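PDB 2OPC: AvrL567-A from Melampsora lini, which is an avirulence protein of the flax rust fungus, probably acting as an effector whose recognition by host resistance proteins triggers plant defence. Local coordinates for residues R100-E103 with G104-F108. Residues are numbered along the deposited sequence; the frame is centred on the assembly and turned at random.
Sequences RTIE and GFHLF
H106 folds back on E103 and joins it by two hydrogen bonds. The backbone N of E103 donates to ND1 of the imidazole, 3.0 Å away and nearly straight at 170°, although the donor is tilted out of the ring plane. In return H106 N reaches E103 O at 2.9 Å, approaching from above the carbonyl plane. With CG anti to its own carbonyl carbon (chi1 -65°), H106 turns the ND1 edge of its ring toward the E103 N-H, with I102 CA and T101 O along the same edge, and the bond to ND1, which acts as the acceptor, then fixes the ring's rotation. The H106 N to E103 O bond closes a single turn of 3-10 helix over G104-H106, continued by L107 N donating to G104 O, within the long connection between strands 75-81 and 118-125 of the four-stranded antiparallel sheet. F105 CG stands between its backbone N and carbonyl carbon (chi1 53°), which lays the phenyl ring alongside the E103 side chain. E103 CB lies over one face in a CH-pi contact, 3.8 Å from the F105 ring centroid, while E103 CG meets F105 CZ at 3.7 Å. F105 CE2 lies over one face of the imidazole, near its rim, and H65 packs against both rings. Towards the sheet, I102 CG2 touches L107 CD2 at 3.9 Å, and I102, H106 and L107 all rest their side chains on I119 of strand 118-125.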
loop_
_atom_site.group_PDB
_atom_site.type_symbol
_atom_site.label_atom_id
_atom_site.label_comp_id
_atom_site.label_asym_id
_atom_site.label_seq_id
_atom_site.Cartn_x
_atom_site.Cartn_y
_atom_site.Cartn_z
ATOM N N ARG A 100 4.258 7.836 7.559
ATOM C CA ARG A 100 2.814 8.080 7.440
ATOM C C ARG A 100 2.517 8.468 5.998
ATOM O O ARG A 100 1.402 8.260 5.496
ATOM C CB ARG A 100 2.403 9.219 8.382
ATOM C CG ARG A 100 0.966 9.708 8.244
ATOM C CD ARG A 100 0.767 11.007 9.002
ATOM N NE ARG A 100 -0.612 11.494 8.927
ATOM C CZ ARG A 100 -1.049 12.400 8.050
ATOM N NH1 ARG A 100 -0.221 12.937 7.156
ATOM N NH2 ARG A 100 -2.324 12.777 8.073
ATOM N N THR A 101 3.518 9.026 5.324
ATOM C CA THR A 101 3.305 9.588 3.997
ATOM C C THR A 101 4.379 9.147 3.018
ATOM O O THR A 101 5.465 8.737 3.397
ATOM C CB THR A 101 3.270 11.112 4.042
ATOM O OG1 THR A 101 4.451 11.561 4.719
ATOM C CG2 THR A 101 2.023 11.622 4.807
ATOM N N ILE A 102 4.047 9.207 1.745
ATOM C CA ILE A 102 4.944 8.800 0.685
ATOM C C ILE A 102 6.061 9.829 0.492
ATOM O O ILE A 102 5.812 11.048 0.432
ATOM C CB ILE A 102 4.119 8.527 -0.612
ATOM C CG1 ILE A 102 3.093 7.419 -0.336
ATOM C CG2 ILE A 102 5.037 8.225 -1.856
ATOM C CD1 ILE A 102 3.679 6.083 0.212
ATOM N N GLU A 103 7.289 9.321 0.445
ATOM C CA GLU A 103 8.488 10.119 0.288
ATOM C C GLU A 103 9.262 9.687 -0.946
ATOM O O GLU A 103 8.969 8.647 -1.580
ATOM C CB GLU A 103 9.402 9.864 1.499
ATOM C CG GLU A 103 8.790 10.122 2.857
ATOM C CD GLU A 103 9.003 11.548 3.305
ATOM O OE1 GLU A 103 8.761 11.845 4.497
ATOM O OE2 GLU A 103 9.440 12.381 2.480
ATOM N N GLY A 104 10.287 10.456 -1.315
ATOM C CA GLY A 104 11.030 10.113 -2.498
ATOM C C GLY A 104 11.626 8.727 -2.479
ATOM O O GLY A 104 11.726 8.091 -3.530
ATOM N N PHE A 105 12.026 8.257 -1.296
ATOM C CA PHE A 105 12.705 6.966 -1.221
ATOM C C PHE A 105 11.710 5.791 -1.319
ATOM O O PHE A 105 12.137 4.643 -1.262
ATOM C CB PHE A 105 13.565 6.847 0.049
ATOM C CG PHE A 105 12.824 7.144 1.330
ATOM C CD1 PHE A 105 12.991 8.384 1.954
ATOM C CD2 PHE A 105 11.951 6.212 1.901
ATOM C CE1 PHE A 105 12.317 8.678 3.150
ATOM C CE2 PHE A 105 11.279 6.488 3.101
ATOM C CZ PHE A 105 11.469 7.712 3.733
ATOM N N HIS A 106 10.421 6.084 -1.515
ATOM C CA HIS A 106 9.445 5.038 -1.836
ATOM C C HIS A 106 9.172 4.977 -3.334
ATOM O O HIS A 106 8.503 4.052 -3.789
ATOM C CB HIS A 106 8.091 5.360 -1.218
ATOM C CG HIS A 106 8.089 5.371 0.267
ATOM N ND1 HIS A 106 7.565 6.403 1.014
ATOM C CD2 HIS A 106 8.511 4.439 1.151
ATOM C CE1 HIS A 106 7.682 6.111 2.300
ATOM N NE2 HIS A 106 8.256 4.923 2.411
ATOM N N LEU A 107 9.657 5.967 -4.094
ATOM C CA LEU A 107 9.224 6.126 -5.479
ATOM C C LEU A 107 10.175 5.489 -6.465
ATOM O O LEU A 107 11.392 5.704 -6.394
ATOM C CB LEU A 107 9.094 7.622 -5.834
ATOM C CG LEU A 107 8.033 8.354 -5.009
ATOM C CD1 LEU A 107 8.162 9.859 -5.225
ATOM C CD2 LEU A 107 6.613 7.861 -5.382
ATOM N N PHE A 108 9.581 4.692 -7.359
ATOM C CA PHE A 108 10.323 4.024 -8.454
ATOM C C PHE A 108 9.909 4.699 -9.741
ATOM O O PHE A 108 8.737 5.032 -9.933
ATOM C CB PHE A 108 9.938 2.546 -8.504
ATOM C CG PHE A 108 10.464 1.752 -7.341
ATOM C CD1 PHE A 108 11.687 1.063 -7.437
ATOM C CD2 PHE A 108 9.751 1.717 -6.130
ATOM C CE1 PHE A 108 12.211 0.372 -6.351
ATOM C CE2 PHE A 108 10.256 1.018 -5.029
ATOM C CZ PHE A 108 11.477 0.322 -5.137
#